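Local coordinates for protein kojibiose phosphorylase (Gut metagenome, PDB 6W0P) that belongs to glycosyl hydrolase family 65, carbohydrate-active enzymes with a helical central catalytic domain between N-terminal and C-terminal domains, at residues R385-L389 / A413-F417; S391-C395 / K453-R458. All blocks are in the same frame, centred on the assembly; numbering follows the deposited sequence.

In the fold
Both contacts belong to the helical central catalytic domain, and along the chain their segments alternate, so the two loops they close cross. Helix 379-388 leads into residues 391-395; 413-417 follow the short helix 410-413, and 453-458 end the long helix 437-458. Contact 1 closes the shorter loop, joining the end of helix 379-388 to the turn before helix 418-434. Contact 2 spans 57 intervening residues and lays the 391-395 loop on helix 437-458. The centres are about 9 Å apart and the contacts touch: Ala-386 O probably accepts a hydrogen bond from Ser-391 N (2.9 Å), and Phe-417 CZ packs on Arg-458 NE (3.5 Å).

Contact 1: R385-L389 / A413-F417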
ATOM      1  N   ARG A 385     -13.457 -15.237   1.148  1.00 34.96           N
ATOM      2  CA  ARG A 385     -13.075 -13.816   1.307  1.00 34.53           C
ATOM      3  C   ARG A 385     -13.338 -13.381   2.744  1.00 35.18           C
ATOM      4  O   ARG A 385     -12.483 -12.667   3.291  1.00 36.13           O
ATOM      5  CB  ARG A 385     -13.825 -12.891   0.340  1.00 33.94           C
ATOM      6  CG  ARG A 385     -13.391 -11.431   0.418  1.00 32.68           C
ATOM      7  CD  ARG A 385     -11.892 -11.197   0.308  1.00 32.55           C
ATOM      8  NE  ARG A 385     -11.526  -9.817   0.628  1.00 32.47           N
ATOM      9  CZ  ARG A 385     -10.285  -9.336   0.771  1.00 32.13           C
ATOM     10  NH1 ARG A 385      -9.220 -10.118   0.679  1.00 32.30           N
ATOM     11  NH2 ARG A 385     -10.120  -8.059   1.060  1.00 31.69           N
ATOM     12  N   ALA A 386     -14.496 -13.728   3.307  1.00 36.02           N
ATOM     13  CA  ALA A 386     -14.846 -13.404   4.710  1.00 36.78           C
ATOM     14  C   ALA A 386     -13.759 -13.971   5.638  1.00 37.17           C
ATOM     15  O   ALA A 386     -13.313 -13.232   6.550  1.00 36.73           O
ATOM     16  CB  ALA A 386     -16.227 -13.916   5.060  1.00 36.59           C
ATOM     17  N   LYS A 387     -13.314 -15.207   5.384  1.00 38.41           N
ATOM     18  CA  LYS A 387     -12.241 -15.879   6.178  1.00 40.09           C
ATOM     19  C   LYS A 387     -10.919 -15.116   6.017  1.00 37.78           C
ATOM     20  O   LYS A 387     -10.289 -14.875   7.057  1.00 36.90           O
ATOM     21  CB  LYS A 387     -12.159 -17.371   5.847  1.00 42.97           C
ATOM     22  CG  LYS A 387     -13.347 -18.164   6.390  1.00 46.98           C
ATOM     23  CD  LYS A 387     -13.235 -19.692   6.288  1.00 50.26           C
ATOM     24  CE  LYS A 387     -14.343 -20.396   7.056  1.00 52.53           C
ATOM     25  NZ  LYS A 387     -14.220 -21.876   6.992  1.00 54.83           N
ATOM     26  N   GLU A 388     -10.564 -14.662   4.807  1.00 35.84           N
ATOM     27  CA  GLU A 388      -9.341 -13.842   4.567  1.00 35.58           C
ATOM     28  C   GLU A 388      -9.396 -12.556   5.422  1.00 35.00           C
ATOM     29  O   GLU A 388      -8.303 -11.989   5.710  1.00 33.54           O
ATOM     30  CB  GLU A 388      -9.178 -13.485   3.086  1.00 36.64           C
ATOM     31  CG  GLU A 388      -8.811 -14.638   2.136  1.00 37.64           C
ATOM     32  CD  GLU A 388      -8.909 -14.285   0.645  1.00 38.03           C
ATOM     33  OE1 GLU A 388      -9.415 -13.191   0.309  1.00 36.76           O
ATOM     34  OE2 GLU A 388      -8.474 -15.100  -0.198  1.00 39.73           O
ATOM     35  N   LEU A 389     -10.605 -12.082   5.781  1.00 33.92           N
ATOM     36  CA  LEU A 389     -10.829 -10.901   6.656  1.00 33.60           C
ATOM     37  C   LEU A 389     -11.194 -11.324   8.086  1.00 33.92           C
ATOM     38  O   LEU A 389     -11.828 -10.514   8.787  1.00 33.54           O
ATOM     39  CB  LEU A 389     -11.934 -10.018   6.057  1.00 33.24           C
ATOM     40  CG  LEU A 389     -11.643  -9.427   4.680  1.00 32.47           C
ATOM     41  CD1 LEU A 389     -12.789  -8.530   4.221  1.00 32.15           C
ATOM     42  CD2 LEU A 389     -10.329  -8.662   4.685  1.00 32.26           C
ATOM     43  N   ALA A 413     -10.387  -2.914  -0.340  1.00 27.87           N
ATOM     44  CA  ALA A 413     -10.774  -4.351  -0.264  1.00 27.75           C
ATOM     45  C   ALA A 413     -11.010  -4.789   1.181  1.00 27.10           C
ATOM     46  O   ALA A 413     -11.846  -5.676   1.361  1.00 26.59           O
ATOM     47  CB  ALA A 413      -9.776  -5.266  -0.944  1.00 28.09           C
ATOM     48  N   SER A 414     -10.340  -4.187   2.160  1.00 27.34           N
ATOM     49  CA  SER A 414     -10.464  -4.571   3.594  1.00 27.71           C
ATOM     50  C   SER A 414     -11.503  -3.688   4.295  1.00 28.08           C
ATOM     51  O   SER A 414     -11.881  -4.009   5.453  1.00 28.26           O
ATOM     52  CB  SER A 414      -9.149  -4.509   4.312  1.00 27.88           C
ATOM     53  OG  SER A 414      -8.216  -5.406   3.726  1.00 28.01           O
ATOM     54  N   THR A 415     -11.982  -2.625   3.642  1.00 27.90           N
ATOM     55  CA  THR A 415     -12.712  -1.545   4.355  1.00 28.02           C
ATOM     56  C   THR A 415     -14.153  -1.347   3.876  1.00 27.71           C
ATOM     57  O   THR A 415     -14.924  -0.769   4.677  1.00 28.15           O
ATOM     58  CB  THR A 415     -11.942  -0.230   4.255  1.00 27.97           C
ATOM     59  OG1 THR A 415     -11.868   0.117   2.877  1.00 28.13           O
ATOM     60  CG2 THR A 415     -10.574  -0.348   4.876  1.00 27.89           C
ATOM     61  N   GLN A 416     -14.497  -1.774   2.663  1.00 27.14           N
ATOM     62  CA  GLN A 416     -15.773  -1.410   1.994  1.00 27.48           C
ATOM     63  C   GLN A 416     -16.663  -2.647   1.903  1.00 27.74           C
ATOM     64  O   GLN A 416     -16.294  -3.588   1.181  1.00 27.83           O
ATOM     65  CB  GLN A 416     -15.533  -0.852   0.588  1.00 27.06           C
ATOM     66  CG  GLN A 416     -14.918   0.541   0.552  1.00 27.10           C
ATOM     67  CD  GLN A 416     -14.789   1.018  -0.875  1.00 26.98           C
ATOM     68  OE1 GLN A 416     -14.064   0.413  -1.664  1.00 26.46           O
ATOM     69  NE2 GLN A 416     -15.590   2.020  -1.235  1.00 26.40           N
ATOM     70  N   PHE A 417     -17.820  -2.634   2.561  1.00 28.58           N
ATOM     71  CA  PHE A 417     -18.755  -3.789   2.542  1.00 28.85           C
ATOM     72  C   PHE A 417     -19.959  -3.469   1.659  1.00 28.21           C
ATOM     73  O   PHE A 417     -20.891  -4.294   1.613  1.00 28.43           O
ATOM     74  CB  PHE A 417     -19.025  -4.233   3.983  1.00 29.50           C
ATOM     75  CG  PHE A 417     -17.732  -4.413   4.736  1.00 29.93           C
ATOM     76  CD1 PHE A 417     -16.698  -5.153   4.194  1.00 30.46           C
ATOM     77  CD2 PHE A 417     -17.507  -3.769   5.936  1.00 30.71           C
ATOM     78  CE1 PHE A 417     -15.485  -5.284   4.861  1.00 30.76           C
ATOM     79  CE2 PHE A 417     -16.301  -3.903   6.608  1.00 30.58           C
ATOM     80  CZ  PHE A 417     -15.289  -4.653   6.067  1.00 30.45           C
TER
HETATM   81  O   HOH W   1      -7.743  -6.665   1.322  1.00 28.67           O
HETATM   82  O   HOH W   2     -13.409  -7.895  -0.076  1.00 28.80           O
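Arg-385 reaches from the end of helix 379-388 to the backbone of Ala-413, and its long chain is what bridges the gap. The CB packs beside Cys-395 O of the neighbouring loop. From there CG leaves anti to the backbone N (chi1 -176°) and the chain bends at chi2, which carries the guanidinium across to 413-417. NE gives its hydrogen to a water 2.8 Å away, which also lies near Ala-413 O. NH1 forms a salt bridge with Glu-388 OE1 (3.1 Å), one helical turn on and close to the guanidinium plane, and is also bonded to Gly-77 O. NH2 makes the direct crossing, a hydrogen bond of 3.0 Å to Ala-413 O. This oxygen lies in the guanidinium plane, but the NH2 group approaches from above the carbonyl plane, 80° out of it, rather than along a lone pair. A second water, 2.8 Å from NH2, links it to Ser-414 OG. Ala-413, small and at the end of its short helix, lets the guanidinium come close: its CB is 3.5 Å from NH2.

Leu-389 supplies the apolar part. Its CD2 lies over one face of the guanidinium, displaced from its centre, while CD1 meets the edge of the Phe-417 ring at CE1 (4.3 Å). A branched leucine suits this place because its two methyls serve two different neighbours. Leu-389 and Ser-414 also pack on Ser-575 and Asp-577 of the second subunit, respectively.

Chemically, a buried guanidinium is thus satisfied by one carboxylate, two backbone carbonyls and two waters. The surrounding bonds should fix its rotation, and the nearby carboxylate would be expected to favour its positive charge.

Contact 2: S391-C395 / K453-R458; sequences SIGAC and KFLLSR
Phe-454 lays one ring face under Cys-395: the CB of the cysteine sits over the ring centre, 3.4 Å from the centroid and 11° off the normal, a CH-pi contact. The sulfur lies obliquely to the same ring, making a Cys sulfur-aromatic contact. A chi1 of 168° turns CG away from the backbone N and swings the ring beneath the loop, where Ser-391 CB meets its edge at CD1 (3.7 Å). The Phe-417 ring adds an edge-to-face partner. Such a broad aromatic suits a seam where a loop lies on helix 437-458, probably one of the helices of the (alpha/alpha)6 barrel expected for this family's catalytic domain.

Ile-392 sends its backbone N-H almost straight (167°) to Ser-457 OG at 3.2 Å, and its CG1 rests alongside that oxygen. A serine fits because its short side chain holds an acceptor close to the helix surface. Ser-391, equally compact, brings OG to within 3.6 Å of Arg-458 CB, while the hydroxyl is hydrogen-bonded to Leu-389 O. Gly-393 CA lies 3.7 Å from Lys-453 CB; a CB here would point into Lys-453 and Phe-454, and the positive phi itself favours glycine.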
ATOM      1  N   SER A 391     -13.350 -13.148   9.429  1.00 35.48           N
ATOM      2  CA  SER A 391     -14.821 -13.096   9.584  1.00 35.35           C
ATOM      3  C   SER A 391     -15.407 -14.417   9.098  1.00 35.64           C
ATOM      4  O   SER A 391     -14.616 -15.245   8.582  1.00 36.07           O
ATOM      5  CB  SER A 391     -15.376 -11.899   8.825  1.00 34.97           C
ATOM      6  OG  SER A 391     -14.832 -10.692   9.349  1.00 34.11           O
ATOM      7  N   ILE A 392     -16.721 -14.594   9.258  1.00 36.69           N
ATOM      8  CA  ILE A 392     -17.489 -15.761   8.726  1.00 37.87           C
ATOM      9  C   ILE A 392     -18.611 -15.262   7.803  1.00 38.38           C
ATOM     10  O   ILE A 392     -18.710 -14.023   7.565  1.00 36.89           O
ATOM     11  CB  ILE A 392     -17.982 -16.666   9.869  1.00 39.34           C
ATOM     12  CG1 ILE A 392     -18.872 -15.934  10.876  1.00 39.59           C
ATOM     13  CG2 ILE A 392     -16.789 -17.359  10.549  1.00 39.40           C
ATOM     14  CD1 ILE A 392     -19.675 -16.890  11.763  1.00 40.00           C
ATOM     15  N   GLY A 393     -19.379 -16.183   7.225  1.00 37.99           N
ATOM     16  CA  GLY A 393     -20.415 -15.833   6.240  1.00 37.09           C
ATOM     17  C   GLY A 393     -19.791 -15.460   4.902  1.00 36.93           C
ATOM     18  O   GLY A 393     -18.763 -16.060   4.529  1.00 36.76           O
ATOM     19  N   ALA A 394     -20.423 -14.546   4.166  1.00 35.50           N
ATOM     20  CA  ALA A 394     -20.050 -14.230   2.772  1.00 35.36           C
ATOM     21  C   ALA A 394     -19.747 -12.727   2.663  1.00 34.58           C
ATOM     22  O   ALA A 394     -20.659 -11.920   2.920  1.00 35.16           O
ATOM     23  CB  ALA A 394     -21.140 -14.665   1.823  1.00 35.22           C
ATOM     24  N   CYS A 395     -18.487 -12.394   2.369  1.00 33.74           N
ATOM     25  CA  CYS A 395     -17.999 -11.023   2.103  1.00 32.64           C
ATOM     26  C   CYS A 395     -17.789 -10.918   0.597  1.00 31.89           C
ATOM     27  O   CYS A 395     -16.748 -11.404   0.117  1.00 32.57           O
ATOM     28  CB  CYS A 395     -16.709 -10.719   2.846  1.00 32.62           C
ATOM     29  SG  CYS A 395     -16.065  -9.065   2.480  1.00 32.92           S
ATOM     30  N   LYS A 453     -24.416 -13.145   8.372  1.00 36.80           N
ATOM     31  CA  LYS A 453     -23.320 -13.774   9.170  1.00 37.64           C
ATOM     32  C   LYS A 453     -22.024 -12.960   9.052  1.00 37.84           C
ATOM     33  O   LYS A 453     -21.369 -12.712  10.088  1.00 39.13           O
ATOM     34  CB  LYS A 453     -23.076 -15.200   8.685  1.00 38.38           C
ATOM     35  CG  LYS A 453     -24.002 -16.229   9.298  1.00 39.75           C
ATOM     36  CD  LYS A 453     -23.888 -17.600   8.660  1.00 41.07           C
ATOM     37  CE  LYS A 453     -22.523 -18.248   8.754  1.00 41.05           C
ATOM     38  NZ  LYS A 453     -22.358 -19.281   7.699  1.00 41.61           N
ATOM     39  N   PHE A 454     -21.638 -12.555   7.838  1.00 37.12           N
ATOM     40  CA  PHE A 454     -20.427 -11.718   7.634  1.00 36.22           C
ATOM     41  C   PHE A 454     -20.583 -10.388   8.374  1.00 35.62           C
ATOM     42  O   PHE A 454     -19.674 -10.002   9.107  1.00 34.30           O
ATOM     43  CB  PHE A 454     -20.152 -11.503   6.152  1.00 35.84           C
ATOM     44  CG  PHE A 454     -19.124 -10.442   5.891  1.00 34.83           C
ATOM     45  CD1 PHE A 454     -17.834 -10.587   6.367  1.00 34.50           C
ATOM     46  CD2 PHE A 454     -19.450  -9.304   5.171  1.00 34.41           C
ATOM     47  CE1 PHE A 454     -16.883  -9.607   6.127  1.00 34.09           C
ATOM     48  CE2 PHE A 454     -18.496  -8.330   4.939  1.00 34.10           C
ATOM     49  CZ  PHE A 454     -17.217  -8.485   5.411  1.00 33.96           C
ATOM     50  N   LEU A 455     -21.735  -9.733   8.217  1.00 36.48           N
ATOM     51  CA  LEU A 455     -21.972  -8.381   8.778  1.00 36.29           C
ATOM     52  C   LEU A 455     -21.909  -8.456  10.306  1.00 36.99           C
ATOM     53  O   LEU A 455     -21.399  -7.499  10.914  1.00 36.22           O
ATOM     54  CB  LEU A 455     -23.312  -7.840   8.282  1.00 36.14           C
ATOM     55  CG  LEU A 455     -23.348  -7.403   6.822  1.00 36.77           C
ATOM     56  CD1 LEU A 455     -24.714  -6.817   6.471  1.00 37.73           C
ATOM     57  CD2 LEU A 455     -22.248  -6.395   6.501  1.00 36.12           C
ATOM     58  N   LEU A 456     -22.393  -9.557  10.894  1.00 38.29           N
ATOM     59  CA  LEU A 456     -22.450  -9.770  12.373  1.00 39.36           C
ATOM     60  C   LEU A 456     -21.074 -10.120  12.939  1.00 37.51           C
ATOM     61  O   LEU A 456     -20.865  -9.834  14.115  1.00 35.70           O
ATOM     62  CB  LEU A 456     -23.447 -10.886  12.704  1.00 42.57           C
ATOM     63  CG  LEU A 456     -24.913 -10.469  12.673  1.00 44.84           C
ATOM     64  CD1 LEU A 456     -25.826 -11.687  12.702  1.00 46.49           C
ATOM     65  CD2 LEU A 456     -25.228  -9.533  13.826  1.00 45.52           C
ATOM     66  N   SER A 457     -20.194 -10.736  12.144  1.00 37.00           N
ATOM     67  CA  SER A 457     -18.815 -11.098  12.555  1.00 36.69           C
ATOM     68  C   SER A 457     -17.827  -9.951  12.315  1.00 35.70           C
ATOM     69  O   SER A 457     -16.901  -9.815  13.107  1.00 34.79           O
ATOM     70  CB  SER A 457     -18.361 -12.344  11.872  1.00 37.89           C
ATOM     71  OG  SER A 457     -18.639 -12.296  10.490  1.00 38.39           O
ATOM     72  N   ARG A 458     -17.964  -9.189  11.226  1.00 35.91           N
ATOM     73  CA  ARG A 458     -17.030  -8.082  10.896  1.00 33.96           C
ATOM     74  C   ARG A 458     -17.479  -6.857  11.691  1.00 34.09           C
ATOM     75  O   ARG A 458     -16.619  -6.043  12.111  1.00 33.44           O
ATOM     76  CB  ARG A 458     -16.991  -7.835   9.382  1.00 34.13           C
ATOM     77  CG  ARG A 458     -16.155  -6.629   8.946  1.00 33.15           C
ATOM     78  CD  ARG A 458     -14.756  -6.675   9.538  1.00 33.03           C
ATOM     79  NE  ARG A 458     -13.886  -5.585   9.118  1.00 33.03           N
ATOM     80  CZ  ARG A 458     -13.909  -4.346   9.592  1.00 32.81           C
ATOM     81  NH1 ARG A 458     -14.765  -3.980  10.531  1.00 33.18           N
ATOM     82  NH2 ARG A 458     -13.042  -3.467   9.138  1.00 33.32           N
TER
HETATM   83  O   HOH W   3     -18.921 -19.320   7.796  1.00 46.14           O